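Local coordinates for protein putative NADPH:quinone reductase (Bacillus thuringiensis, PDB 3GMS) that is of unproven function but probably reduces quinones with NADPH, as a member of the medium-chain dehydrogenase/reductase family, at residues Thr137-Leu142 with His238-Gly243; Asn145-Val150 with Ile212-Ala217; Ala199-Thr204 with Gly226-Phe231; Arg234-Phe239 with Lys260-Ile265. One frame throughout, in Å; residues are numbered along the deposited sequence.

Contact 1 of 4, residues Thr137-Leu142 with His238-Gly243; sequences TETLNL and HFLTIG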
loop_
_atom_site.group_PDB
_atom_site.type_symbol
_atom_site.label_atom_id
_atom_site.label_comp_id
_atom_site.label_asym_id
_atom_site.label_seq_id
_atom_site.Cartn_x
_atom_site.Cartn_y
_atom_site.Cartn_z
ATOM N N THR A 137 -0.028 -13.638 5.660
ATOM C CA THR A 137 0.164 -14.380 6.892
ATOM C C THR A 137 -1.114 -14.589 7.688
ATOM O O THR A 137 -1.164 -15.474 8.567
ATOM C CB THR A 137 1.227 -13.739 7.782
ATOM O OG1 THR A 137 0.833 -12.411 8.187
ATOM C CG2 THR A 137 2.589 -13.710 7.046
ATOM N N GLU A 138 -2.121 -13.761 7.415
ATOM C CA GLU A 138 -3.345 -13.797 8.201
ATOM C C GLU A 138 -4.552 -14.097 7.368
ATOM O O GLU A 138 -5.257 -15.084 7.641
ATOM C CB GLU A 138 -3.508 -12.505 9.015
ATOM C CG GLU A 138 -2.435 -12.356 10.062
ATOM C CD GLU A 138 -2.744 -11.281 11.100
ATOM O OE1 GLU A 138 -3.919 -10.835 11.218
ATOM O OE2 GLU A 138 -1.789 -10.888 11.802
ATOM N N THR A 139 -4.808 -13.282 6.347
ATOM C CA THR A 139 -6.059 -13.374 5.617
ATOM C C THR A 139 -6.083 -14.660 4.781
ATOM O O THR A 139 -7.076 -15.398 4.766
ATOM C CB THR A 139 -6.256 -12.163 4.682
ATOM O OG1 THR A 139 -5.753 -10.954 5.322
ATOM C CG2 THR A 139 -7.739 -12.044 4.317
ATOM N N LEU A 140 -4.973 -14.942 4.122
ATOM C CA LEU A 140 -4.839 -16.203 3.386
ATOM C C LEU A 140 -4.136 -17.275 4.215
ATOM O O LEU A 140 -4.308 -18.465 3.943
ATOM C CB LEU A 140 -4.102 -16.005 2.063
ATOM C CG LEU A 140 -4.688 -15.052 1.024
ATOM C CD1 LEU A 140 -3.648 -14.856 -0.090
ATOM C CD2 LEU A 140 -6.022 -15.539 0.431
ATOM N N ASN A 141 -3.358 -16.853 5.206
ATOM C CA ASN A 141 -2.536 -17.740 6.018
ATOM C C ASN A 141 -1.856 -18.824 5.169
ATOM O O ASN A 141 -2.112 -20.034 5.349
ATOM C CB ASN A 141 -3.370 -18.388 7.121
ATOM C CG ASN A 141 -2.526 -19.153 8.098
ATOM O OD1 ASN A 141 -1.308 -18.947 8.189
ATOM N ND2 ASN A 141 -3.161 -20.054 8.842
ATOM N N LEU A 142 -1.012 -18.373 4.245
ATOM C CA LEU A 142 -0.376 -19.272 3.275
ATOM C C LEU A 142 0.555 -20.238 3.979
ATOM O O LEU A 142 1.299 -19.881 4.896
ATOM C CB LEU A 142 0.385 -18.499 2.202
ATOM C CG LEU A 142 -0.452 -17.586 1.279
ATOM C CD1 LEU A 142 0.518 -16.613 0.566
ATOM C CD2 LEU A 142 -1.339 -18.382 0.304
ATOM N N HIS A 238 -8.770 -19.866 -2.185
ATOM C CA HIS A 238 -9.186 -18.626 -1.548
ATOM C C HIS A 238 -8.849 -17.457 -2.477
ATOM O O HIS A 238 -7.663 -17.232 -2.804
ATOM C CB HIS A 238 -8.484 -18.504 -0.202
ATOM C CG HIS A 238 -9.135 -17.519 0.742
ATOM N ND1 HIS A 238 -8.766 -17.394 2.067
ATOM C CD2 HIS A 238 -10.120 -16.607 0.541
ATOM C CE1 HIS A 238 -9.505 -16.458 2.645
ATOM N NE2 HIS A 238 -10.334 -15.964 1.737
ATOM N N PHE A 239 -9.887 -16.714 -2.873
ATOM C CA PHE A 239 -9.765 -15.561 -3.774
ATOM C C PHE A 239 -9.942 -14.306 -2.923
ATOM O O PHE A 239 -10.907 -14.207 -2.134
ATOM C CB PHE A 239 -10.844 -15.615 -4.830
ATOM C CG PHE A 239 -10.865 -14.438 -5.772
ATOM C CD1 PHE A 239 -9.930 -14.337 -6.799
ATOM C CD2 PHE A 239 -11.844 -13.456 -5.663
ATOM C CE1 PHE A 239 -9.975 -13.279 -7.700
ATOM C CE2 PHE A 239 -11.910 -12.387 -6.565
ATOM C CZ PHE A 239 -10.947 -12.284 -7.585
ATOM N N LEU A 240 -8.992 -13.392 -3.044
ATOM C CA LEU A 240 -9.042 -12.153 -2.247
ATOM C C LEU A 240 -8.889 -10.919 -3.147
ATOM O O LEU A 240 -7.969 -10.870 -3.967
ATOM C CB LEU A 240 -7.948 -12.205 -1.186
ATOM C CG LEU A 240 -7.891 -11.106 -0.123
ATOM C CD1 LEU A 240 -9.084 -11.275 0.858
ATOM C CD2 LEU A 240 -6.570 -11.216 0.614
ATOM N N THR A 241 -9.767 -9.920 -3.034
ATOM C CA THR A 241 -9.535 -8.721 -3.822
ATOM C C THR A 241 -8.890 -7.658 -2.933
ATOM O O THR A 241 -9.205 -7.563 -1.723
ATOM C CB THR A 241 -10.776 -8.149 -4.510
ATOM O OG1 THR A 241 -11.704 -7.704 -3.524
ATOM C CG2 THR A 241 -11.461 -9.181 -5.368
ATOM N N ILE A 242 -7.958 -6.904 -3.509
ATOM C CA ILE A 242 -7.329 -5.791 -2.750
ATOM C C ILE A 242 -7.467 -4.454 -3.455
ATOM O O ILE A 242 -7.117 -3.395 -2.883
ATOM C CB ILE A 242 -5.834 -6.048 -2.427
ATOM C CG1 ILE A 242 -5.000 -6.285 -3.691
ATOM C CG2 ILE A 242 -5.670 -7.131 -1.350
ATOM C CD1 ILE A 242 -3.459 -6.214 -3.429
ATOM N N GLY A 243 -7.972 -4.494 -4.683
ATOM C CA GLY A 243 -8.100 -3.290 -5.509
ATOM C C GLY A 243 -9.080 -3.508 -6.648
ATOM O O GLY A 243 -9.520 -4.638 -6.886
#

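Contact 2 of 4, residues Asn145-Val150 with Ile212-Ala217; sequences NDVLLV and IGADAA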
loop_
_atom_site.group_PDB
_atom_site.type_symbol
_atom_site.label_atom_id
_atom_site.label_comp_id
_atom_site.label_asym_id
_atom_site.label_seq_id
_atom_site.Cartn_x
_atom_site.Cartn_y
_atom_site.Cartn_z
ATOM N N ASN A 145 4.834 -24.015 0.466
ATOM C CA ASN A 145 4.578 -24.535 -0.883
ATOM C C ASN A 145 3.211 -24.222 -1.503
ATOM O O ASN A 145 2.912 -24.675 -2.615
ATOM C CB ASN A 145 4.910 -26.035 -0.964
ATOM C CG ASN A 145 6.374 -26.306 -0.678
ATOM O OD1 ASN A 145 7.261 -25.551 -1.101
ATOM N ND2 ASN A 145 6.636 -27.365 0.065
ATOM N N ASP A 146 2.376 -23.435 -0.824
ATOM C CA ASP A 146 1.143 -23.020 -1.473
ATOM C C ASP A 146 1.481 -22.239 -2.728
ATOM O O ASP A 146 2.541 -21.592 -2.816
ATOM C CB ASP A 146 0.236 -22.139 -0.577
ATOM C CG ASP A 146 -0.551 -22.940 0.469
ATOM O OD1 ASP A 146 -0.703 -24.181 0.325
ATOM O OD2 ASP A 146 -1.025 -22.312 1.446
ATOM N N VAL A 147 0.558 -22.287 -3.675
ATOM C CA VAL A 147 0.668 -21.544 -4.915
ATOM C C VAL A 147 -0.254 -20.314 -4.893
ATOM O O VAL A 147 -1.491 -20.446 -4.838
ATOM C CB VAL A 147 0.329 -22.421 -6.064
ATOM C CG1 VAL A 147 0.530 -21.689 -7.348
ATOM C CG2 VAL A 147 1.189 -23.670 -5.992
ATOM N N LEU A 148 0.371 -19.126 -4.915
ATOM C CA LEU A 148 -0.347 -17.836 -4.871
ATOM C C LEU A 148 -0.294 -17.176 -6.250
ATOM O O LEU A 148 0.800 -17.114 -6.851
ATOM C CB LEU A 148 0.311 -16.908 -3.828
ATOM C CG LEU A 148 -0.302 -15.505 -3.769
ATOM C CD1 LEU A 148 -1.708 -15.631 -3.219
ATOM C CD2 LEU A 148 0.552 -14.572 -2.889
ATOM N N LEU A 149 -1.444 -16.736 -6.754
ATOM C CA LEU A 149 -1.531 -15.882 -7.955
ATOM C C LEU A 149 -1.704 -14.424 -7.512
ATOM O O LEU A 149 -2.535 -14.135 -6.628
ATOM C CB LEU A 149 -2.747 -16.237 -8.785
ATOM C CG LEU A 149 -2.924 -17.735 -9.159
ATOM C CD1 LEU A 149 -4.155 -17.934 -10.016
ATOM C CD2 LEU A 149 -1.669 -18.259 -9.900
ATOM N N VAL A 150 -0.956 -13.516 -8.144
ATOM C CA VAL A 150 -1.120 -12.068 -7.894
ATOM C C VAL A 150 -1.127 -11.356 -9.242
ATOM O O VAL A 150 -0.127 -11.412 -9.978
ATOM C CB VAL A 150 0.020 -11.519 -7.028
ATOM C CG1 VAL A 150 -0.186 -9.976 -6.798
ATOM C CG2 VAL A 150 0.078 -12.248 -5.658
ATOM N N ILE A 212 -4.303 -28.736 -11.371
ATOM C CA ILE A 212 -4.942 -28.680 -10.061
ATOM C C ILE A 212 -5.530 -27.291 -9.779
ATOM O O ILE A 212 -6.537 -27.156 -9.094
ATOM C CB ILE A 212 -3.943 -29.054 -8.951
ATOM C CG1 ILE A 212 -3.560 -30.533 -9.015
ATOM C CG2 ILE A 212 -4.540 -28.718 -7.574
ATOM C CD1 ILE A 212 -4.645 -31.464 -8.514
ATOM N N GLY A 213 -4.888 -26.264 -10.326
ATOM C CA GLY A 213 -5.201 -24.858 -10.017
ATOM C C GLY A 213 -4.374 -24.407 -8.830
ATOM O O GLY A 213 -3.796 -25.234 -8.108
ATOM N N ALA A 214 -4.305 -23.078 -8.638
ATOM C CA ALA A 214 -3.564 -22.487 -7.538
ATOM C C ALA A 214 -4.365 -22.551 -6.247
ATOM O O ALA A 214 -5.570 -22.784 -6.283
ATOM C CB ALA A 214 -3.241 -21.024 -7.870
ATOM N N ASP A 215 -3.676 -22.305 -5.130
ATOM C CA ASP A 215 -4.267 -22.337 -3.805
ATOM C C ASP A 215 -4.963 -21.047 -3.420
ATOM O O ASP A 215 -5.989 -21.096 -2.751
ATOM C CB ASP A 215 -3.237 -22.689 -2.761
ATOM C CG ASP A 215 -2.638 -24.064 -2.990
ATOM O OD1 ASP A 215 -3.384 -25.062 -2.853
ATOM O OD2 ASP A 215 -1.453 -24.139 -3.355
ATOM N N ALA A 216 -4.402 -19.909 -3.839
ATOM C CA ALA A 216 -4.946 -18.603 -3.477
ATOM C C ALA A 216 -4.662 -17.588 -4.581
ATOM O O ALA A 216 -3.740 -17.785 -5.410
ATOM C CB ALA A 216 -4.362 -18.137 -2.153
ATOM N N ALA A 217 -5.454 -16.524 -4.626
ATOM C CA ALA A 217 -5.253 -15.475 -5.617
ATOM C C ALA A 217 -5.558 -14.111 -5.020
ATOM O O ALA A 217 -6.471 -13.986 -4.180
ATOM C CB ALA A 217 -6.099 -15.692 -6.839
#

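Contact 3 of 4, residues Ala199-Thr204 with Gly226-Phe231; sequences APLYET and GNELAF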
loop_
_atom_site.group_PDB
_atom_site.type_symbol
_atom_site.label_atom_id
_atom_site.label_comp_id
_atom_site.label_asym_id
_atom_site.label_seq_id
_atom_site.Cartn_x
_atom_site.Cartn_y
_atom_site.Cartn_z
ATOM N N ALA A 199 0.721 -14.546 -23.063
ATOM C CA ALA A 199 0.331 -15.894 -22.632
ATOM C C ALA A 199 -1.086 -15.909 -22.026
ATOM O O ALA A 199 -1.481 -14.930 -21.390
ATOM C CB ALA A 199 1.340 -16.430 -21.633
ATOM N N PRO A 200 -1.855 -17.005 -22.232
ATOM C CA PRO A 200 -3.218 -17.065 -21.662
ATOM C C PRO A 200 -3.188 -17.342 -20.158
ATOM O O PRO A 200 -2.481 -18.236 -19.711
ATOM C CB PRO A 200 -3.885 -18.232 -22.413
ATOM C CG PRO A 200 -2.772 -19.055 -22.975
ATOM C CD PRO A 200 -1.554 -18.158 -23.113
ATOM N N LEU A 201 -3.945 -16.580 -19.368
ATOM C CA LEU A 201 -3.845 -16.750 -17.911
ATOM C C LEU A 201 -4.274 -18.139 -17.431
ATOM O O LEU A 201 -3.464 -18.863 -16.846
ATOM C CB LEU A 201 -4.594 -15.631 -17.141
ATOM C CG LEU A 201 -4.731 -15.802 -15.618
ATOM C CD1 LEU A 201 -3.379 -15.994 -14.919
ATOM C CD2 LEU A 201 -5.476 -14.576 -15.043
ATOM N N TYR A 202 -5.537 -18.494 -17.655
ATOM C CA TYR A 202 -6.068 -19.781 -17.147
ATOM C C TYR A 202 -5.232 -20.997 -17.579
ATOM O O TYR A 202 -4.784 -21.795 -16.758
ATOM C CB TYR A 202 -7.540 -19.955 -17.567
ATOM C CG TYR A 202 -8.130 -21.285 -17.130
ATOM C CD1 TYR A 202 -8.562 -21.483 -15.810
ATOM C CD2 TYR A 202 -8.231 -22.361 -18.023
ATOM C CE1 TYR A 202 -9.091 -22.697 -15.398
ATOM C CE2 TYR A 202 -8.754 -23.575 -17.617
ATOM C CZ TYR A 202 -9.180 -23.750 -16.302
ATOM O OH TYR A 202 -9.697 -24.960 -15.881
ATOM N N GLU A 203 -4.987 -21.116 -18.880
ATOM C CA GLU A 203 -4.257 -22.301 -19.360
ATOM C C GLU A 203 -2.832 -22.423 -18.795
ATOM O O GLU A 203 -2.367 -23.527 -18.514
ATOM C CB GLU A 203 -4.276 -22.348 -20.900
ATOM C CG GLU A 203 -5.641 -22.827 -21.489
ATOM C CD GLU A 203 -6.022 -24.300 -21.141
ATOM O OE1 GLU A 203 -7.229 -24.564 -20.882
ATOM O OE2 GLU A 203 -5.132 -25.201 -21.133
ATOM N N THR A 204 -2.144 -21.284 -18.603
ATOM C CA THR A 204 -0.771 -21.338 -18.095
ATOM C C THR A 204 -0.755 -21.752 -16.646
ATOM O O THR A 204 0.091 -22.546 -16.234
ATOM C CB THR A 204 0.018 -20.011 -18.303
ATOM O OG1 THR A 204 -0.084 -19.594 -19.680
ATOM C CG2 THR A 204 1.460 -20.205 -17.947
ATOM N N GLY A 226 -10.121 -10.280 -13.087
ATOM C CA GLY A 226 -10.335 -10.927 -11.791
ATOM C C GLY A 226 -11.068 -12.275 -11.867
ATOM O O GLY A 226 -10.739 -13.233 -11.138
ATOM N N ASN A 227 -12.084 -12.350 -12.722
ATOM C CA ASN A 227 -12.894 -13.575 -12.868
ATOM C C ASN A 227 -12.018 -14.705 -13.363
ATOM O O ASN A 227 -12.060 -15.813 -12.837
ATOM C CB ASN A 227 -14.051 -13.357 -13.857
ATOM C CG ASN A 227 -15.130 -12.466 -13.295
ATOM O OD1 ASN A 227 -15.336 -12.423 -12.075
ATOM N ND2 ASN A 227 -15.817 -11.741 -14.161
ATOM N N GLU A 228 -11.183 -14.400 -14.353
ATOM C CA GLU A 228 -10.266 -15.418 -14.840
ATOM C C GLU A 228 -9.260 -15.824 -13.759
ATOM O O GLU A 228 -8.930 -16.996 -13.632
ATOM C CB GLU A 228 -9.570 -14.975 -16.124
ATOM C CG GLU A 228 -8.638 -16.075 -16.660
ATOM C CD GLU A 228 -8.314 -15.899 -18.117
ATOM O OE1 GLU A 228 -7.510 -16.699 -18.634
ATOM O OE2 GLU A 228 -8.861 -14.953 -18.731
ATOM N N LEU A 229 -8.817 -14.871 -12.921
ATOM C CA LEU A 229 -7.914 -15.223 -11.827
ATOM C C LEU A 229 -8.563 -16.173 -10.798
ATOM O O LEU A 229 -7.922 -17.119 -10.307
ATOM C CB LEU A 229 -7.375 -13.968 -11.120
ATOM C CG LEU A 229 -6.058 -14.119 -10.332
ATOM C CD1 LEU A 229 -4.822 -14.234 -11.282
ATOM C CD2 LEU A 229 -5.892 -12.908 -9.389
ATOM N N ALA A 230 -9.824 -15.908 -10.459
ATOM C CA ALA A 230 -10.563 -16.751 -9.512
ATOM C C ALA A 230 -10.739 -18.156 -10.103
ATOM O O ALA A 230 -10.574 -19.149 -9.435
ATOM C CB ALA A 230 -11.928 -16.142 -9.224
ATOM N N PHE A 231 -11.077 -18.206 -11.377
ATOM C CA PHE A 231 -11.244 -19.515 -12.019
ATOM C C PHE A 231 -9.966 -20.323 -12.171
ATOM O O PHE A 231 -10.015 -21.530 -12.505
ATOM C CB PHE A 231 -11.949 -19.334 -13.357
ATOM C CG PHE A 231 -13.451 -19.307 -13.238
ATOM C CD1 PHE A 231 -14.104 -18.159 -12.793
ATOM C CD2 PHE A 231 -14.213 -20.433 -13.580
ATOM C CE1 PHE A 231 -15.512 -18.108 -12.688
ATOM C CE2 PHE A 231 -15.621 -20.412 -13.477
ATOM C CZ PHE A 231 -16.276 -19.248 -13.023
#

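Contact 4 of 4, residues Arg234-Phe239 with Lys260-Ile265; sequences RPNGHF and KVHANI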
loop_
_atom_site.group_PDB
_atom_site.type_symbol
_atom_site.label_atom_id
_atom_site.label_comp_id
_atom_site.label_asym_id
_atom_site.label_seq_id
_atom_site.Cartn_x
_atom_site.Cartn_y
_atom_site.Cartn_z
ATOM N N ARG A 234 -7.937 -23.837 -7.446
ATOM C CA ARG A 234 -8.534 -25.122 -7.110
ATOM C C ARG A 234 -9.877 -24.888 -6.412
ATOM O O ARG A 234 -10.100 -23.804 -5.831
ATOM C CB ARG A 234 -7.590 -25.940 -6.229
ATOM C CG ARG A 234 -7.310 -25.380 -4.821
ATOM C CD ARG A 234 -6.409 -26.313 -4.064
ATOM N NE ARG A 234 -5.979 -25.771 -2.773
ATOM C CZ ARG A 234 -6.746 -25.636 -1.684
ATOM N NH1 ARG A 234 -8.026 -25.988 -1.704
ATOM N NH2 ARG A 234 -6.221 -25.132 -0.566
ATOM N N PRO A 235 -10.790 -25.885 -6.486
ATOM C CA PRO A 235 -11.994 -25.817 -5.658
ATOM C C PRO A 235 -11.598 -25.640 -4.213
ATOM O O PRO A 235 -10.628 -26.246 -3.768
ATOM C CB PRO A 235 -12.633 -27.213 -5.841
ATOM C CG PRO A 235 -12.084 -27.732 -7.112
ATOM C CD PRO A 235 -10.766 -27.080 -7.359
ATOM N N ASN A 236 -12.328 -24.789 -3.495
ATOM C CA ASN A 236 -12.022 -24.449 -2.105
ATOM C C ASN A 236 -10.756 -23.621 -1.914
ATOM O O ASN A 236 -10.273 -23.475 -0.777
ATOM C CB ASN A 236 -12.030 -25.684 -1.200
ATOM C CG ASN A 236 -13.329 -26.474 -1.338
ATOM O OD1 ASN A 236 -13.317 -27.698 -1.441
ATOM N ND2 ASN A 236 -14.449 -25.760 -1.408
ATOM N N GLY A 237 -10.244 -23.066 -3.015
ATOM C CA GLY A 237 -9.109 -22.140 -2.950
ATOM C C GLY A 237 -9.661 -20.807 -2.478
ATOM O O GLY A 237 -10.886 -20.615 -2.447
ATOM N N HIS A 238 -8.770 -19.866 -2.185
ATOM C CA HIS A 238 -9.186 -18.626 -1.548
ATOM C C HIS A 238 -8.849 -17.457 -2.477
ATOM O O HIS A 238 -7.663 -17.232 -2.804
ATOM C CB HIS A 238 -8.484 -18.504 -0.202
ATOM C CG HIS A 238 -9.135 -17.519 0.742
ATOM N ND1 HIS A 238 -8.766 -17.394 2.067
ATOM C CD2 HIS A 238 -10.120 -16.607 0.541
ATOM C CE1 HIS A 238 -9.505 -16.458 2.645
ATOM N NE2 HIS A 238 -10.334 -15.964 1.737
ATOM N N PHE A 239 -9.887 -16.714 -2.873
ATOM C CA PHE A 239 -9.765 -15.561 -3.774
ATOM C C PHE A 239 -9.942 -14.306 -2.923
ATOM O O PHE A 239 -10.907 -14.207 -2.134
ATOM C CB PHE A 239 -10.844 -15.615 -4.830
ATOM C CG PHE A 239 -10.865 -14.438 -5.772
ATOM C CD1 PHE A 239 -9.930 -14.337 -6.799
ATOM C CD2 PHE A 239 -11.844 -13.456 -5.663
ATOM C CE1 PHE A 239 -9.975 -13.279 -7.700
ATOM C CE2 PHE A 239 -11.910 -12.387 -6.565
ATOM C CZ PHE A 239 -10.947 -12.284 -7.585
ATOM N N LYS A 260 -16.367 -22.719 -7.418
ATOM C CA LYS A 260 -16.305 -23.349 -6.075
ATOM C C LYS A 260 -15.194 -22.803 -5.167
ATOM O O LYS A 260 -14.622 -23.548 -4.376
ATOM C CB LYS A 260 -16.186 -24.894 -6.149
ATOM C CG LYS A 260 -17.482 -25.689 -6.345
ATOM C CD LYS A 260 -18.042 -25.509 -7.766
ATOM C CE LYS A 260 -19.018 -26.623 -8.158
ATOM N NZ LYS A 260 -20.126 -26.050 -8.971
ATOM N N VAL A 261 -14.901 -21.509 -5.278
ATOM C CA VAL A 261 -13.830 -20.914 -4.464
ATOM C C VAL A 261 -14.418 -20.012 -3.402
ATOM O O VAL A 261 -15.539 -19.527 -3.575
ATOM C CB VAL A 261 -12.777 -20.127 -5.302
ATOM C CG1 VAL A 261 -12.234 -20.968 -6.467
ATOM C CG2 VAL A 261 -13.301 -18.851 -5.789
ATOM N N HIS A 262 -13.686 -19.835 -2.306
ATOM C CA HIS A 262 -14.046 -18.862 -1.243
ATOM C C HIS A 262 -13.545 -17.495 -1.664
ATOM O O HIS A 262 -12.402 -17.381 -2.071
ATOM C CB HIS A 262 -13.381 -19.220 0.082
ATOM C CG HIS A 262 -13.622 -20.628 0.516
ATOM N ND1 HIS A 262 -12.596 -21.512 0.776
ATOM C CD2 HIS A 262 -14.774 -21.317 0.717
ATOM C CE1 HIS A 262 -13.103 -22.678 1.143
ATOM N NE2 HIS A 262 -14.422 -22.591 1.105
ATOM N N ALA A 263 -14.388 -16.466 -1.587
ATOM C CA ALA A 263 -13.986 -15.121 -2.009
ATOM C C ALA A 263 -14.223 -14.062 -0.929
ATOM O O ALA A 263 -15.241 -14.102 -0.243
ATOM C CB ALA A 263 -14.679 -14.737 -3.299
ATOM N N ASN A 264 -13.249 -13.173 -0.756
ATOM C CA ASN A 264 -13.320 -12.075 0.220
ATOM C C ASN A 264 -12.705 -10.824 -0.342
ATOM O O ASN A 264 -11.988 -10.849 -1.370
ATOM C CB ASN A 264 -12.570 -12.418 1.508
ATOM C CG ASN A 264 -13.256 -13.494 2.302
ATOM O OD1 ASN A 264 -12.862 -14.662 2.255
ATOM N ND2 ASN A 264 -14.322 -13.124 2.997
ATOM N N ILE A 265 -12.969 -9.716 0.357
ATOM C CA ILE A 265 -12.417 -8.419 0.012
ATOM C C ILE A 265 -11.540 -7.984 1.188
ATOM O O ILE A 265 -11.997 -8.017 2.339
ATOM C CB ILE A 265 -13.532 -7.343 -0.177
ATOM C CG1 ILE A 265 -14.492 -7.707 -1.299
ATOM C CG2 ILE A 265 -12.918 -5.996 -0.533
ATOM C CD1 ILE A 265 -15.754 -8.387 -0.870
#

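Contact 1 of 4, residues Thr137-Leu142 with His238-Gly243
Leu140 lays its CD2 methyl over one face of the His238 imidazole. The contact packs the end of helix 127-139 against strand 237-241, a strand of the six-stranded parallel sheet of the Rossmann-type nucleotide-binding fold. Leu140 CD2 lies 3.9 Å from the centroid of the His238 ring and 25° off the ring normal, a CH-pi contact over the face. It is shifted toward the rim, with Leu140 CD2 to His238 ND1 at 3.7 Å. The two side chains cross obliquely. The same Leu140 methyl also reaches Leu240 CB, at 4.2 Å from CD2. It therefore touches two residues of the strand that point their side chains to the same side of the sheet.

Thr139 makes the second half of the contact. Its CG2 stands anti to the backbone N and meets Leu240 CD1 at 3.8 Å, the two side chains crossing at about a right angle. Leu240 CD2 lies almost as close to this methyl, so CG2 is touched by both branches of the leucine.

Further out, the imidazole is held by Asn264 of strand 262-265, which accepts a hydrogen bond from His238 NE2. Leu140 also touches Ile218 of strand 214-219, and Phe266 packs on both Thr139 and Leu240. Asn141 leaves the helical conformation with positive phi (41°), just after Leu140. On the helix side, the carbonyl oxygen Thr139 O lies 3.4 Å from His238 CE1, obliquely to the ring.

Contact 2 of 4, residues Asn145-Val150 with Ile212-Ala217
Val147 and Asp215 meet where two parallel strands of the Rossmann-type sheet begin to pair, strand 147-150 with strand 214-219. The Asp215 carboxylate reaches across to the backbone. Its CG stands anti to its own carbonyl carbon (chi1 -61°), and Asp215 OD2 accepts from Val147 N at 2.8 Å through its anti lone pair. The bond is nearly straight, 168° at the hydrogen. The other oxygen, OD1, is in a salt bridge with Arg234, so each carboxylate oxygen has a partner. The charge of Arg234 may ease the repulsion between the Asp215 and Asp146 carboxylates; Asp146 OD1 lies 3.8 Å from Asp215 OD2. Asp146 OD2 is bonded to Gln143 N.

Val147 O accepts from both Asp215 N and Ala216 N. Leu149 N then bonds to Ala216 O, and the ladder pairs Leu148 with Ala216 and Leu149 with Ala217.

Side chains alternate between the two sheet faces. On one, Leu148 CD1 packs on Ala216 CB. On the other, Leu149 has CG anti to its carbonyl carbon (chi1 -52°), which sets CG against Ala214 CB at 3.5 Å. Both Leu149 methyls also lie near that CB. Leu229 of helix 223-231 covers Leu149 and Ala217 on this face. Val147 CG1 meets Ala214 CB at 3.9 Å. Leu149 CB and Ala217 CB lie 3.9 Å apart.

Contact 3 of 4, residues Ala199-Thr204 with Gly226-Phe231
Glu228 makes the polar link from helix 223-231 to the start of helix 201-208, through Tyr202. Its CG stands anti to the backbone N (chi1 -178°) and the chain beyond runs extended. Glu228 OE1 accepts from Tyr202 N at 2.8 Å, using its anti lone pair, with 162° at the hydrogen. Tyr202 N lies in the first turn of its helix. The carboxylate thus bonds a backbone N-H of that turn from another helix, where its charge may interact favourably with the helix dipole. Glu228 OE1 also rests 3.4 Å from Leu201 CB, while Glu228 CG packs on Leu201 CD2. The Leu201 and Glu228 side chains run alongside each other with opposite sense.

Leu229 comes next. It starts out away from the other helix, yet Leu229 CD1 meets Leu201 CD2 at 3.8 Å. Both leucines also touch Val175 of strand 171-176, so this pair lies between the helices and the parallel sheet of the Rossmann-type domain. Leu201 adds Ile194 of strand 192-195, an outermost strand of that sheet.

Phe231 contributes its carbonyl rather than its ring. Phe231 O approaches the edge of the Tyr202 ring, in its plane, 3.3 Å from Tyr202 CE1. Ser232, the next residue, also touches the Tyr202 side chain and its OG is hydrogen-bonded to Glu228 O.

Contact 4 of 4, residues Arg234-Phe239 with Lys260-Ile265
Phe239 and His238 pair in parallel register with Ala263 and His262, along strand axes 4.7 Å apart and 26° from parallel. Before the ladder, a type II turn runs from Arg234 to Gly237, and Asn236 N within it donates to Lys260 O. Gly237 N closes the turn on Arg234 O. Inside the ladder His262 N donates to Gly237 O, Phe239 N to His262 O at 2.7 Å, and Asn264 N to Phe239 O.

His238 and Asn264 add a side-chain bond. His238 NE2 donates to Asn264 OD1 at 2.9 Å, and the acceptor lies 19° out of the imidazole plane. Ring and amide planes are 70° apart. The bond is consistent with a hydrogen on NE2.

The opposite face, with Phe239 and Ala263, is apolar. Phe239 CG is anti to its backbone N, and the ring presents an edge to Ala263, with Phe239 CD2 3.9 Å from Ala263 CB. Val261 CG2 lies 4.2 Å from Phe239 CB. Val261 CG1 lies 3.6 Å from Arg234 O, in the turn. Ile255 of helix 252-257 covers both Phe239 and Val261.

Strand 237-241, helix 252-257 and strand 262-265 form a beta-alpha-beta unit. It ends the parallel sheet at its outermost strand, as in the Rossmann-type domain of zinc-binding dehydrogenase relatives.

All four contacts belong to the Rossmann-type domain. Contacts 2 and 4 are strand pairings within its sheet, one between the central strands 147-150 and 214-219, the other at the outermost strand 262-265. Contact 2 is the more buried; contact 4 has four exposed residues among those touching. Contacts 1 and 3 bring helices into play and have no exposed touching residues. Contact 1 relies on apolar and CH-pi packing, whereas contact 3 adds a carboxylate bond to a helix start. Contacts 1 and 4 both use His238, one over its ring face, the other at NE2. The Asp215-Arg234 salt bridge joins contacts 2 and 4, and Leu229 joins contacts 2 and 3.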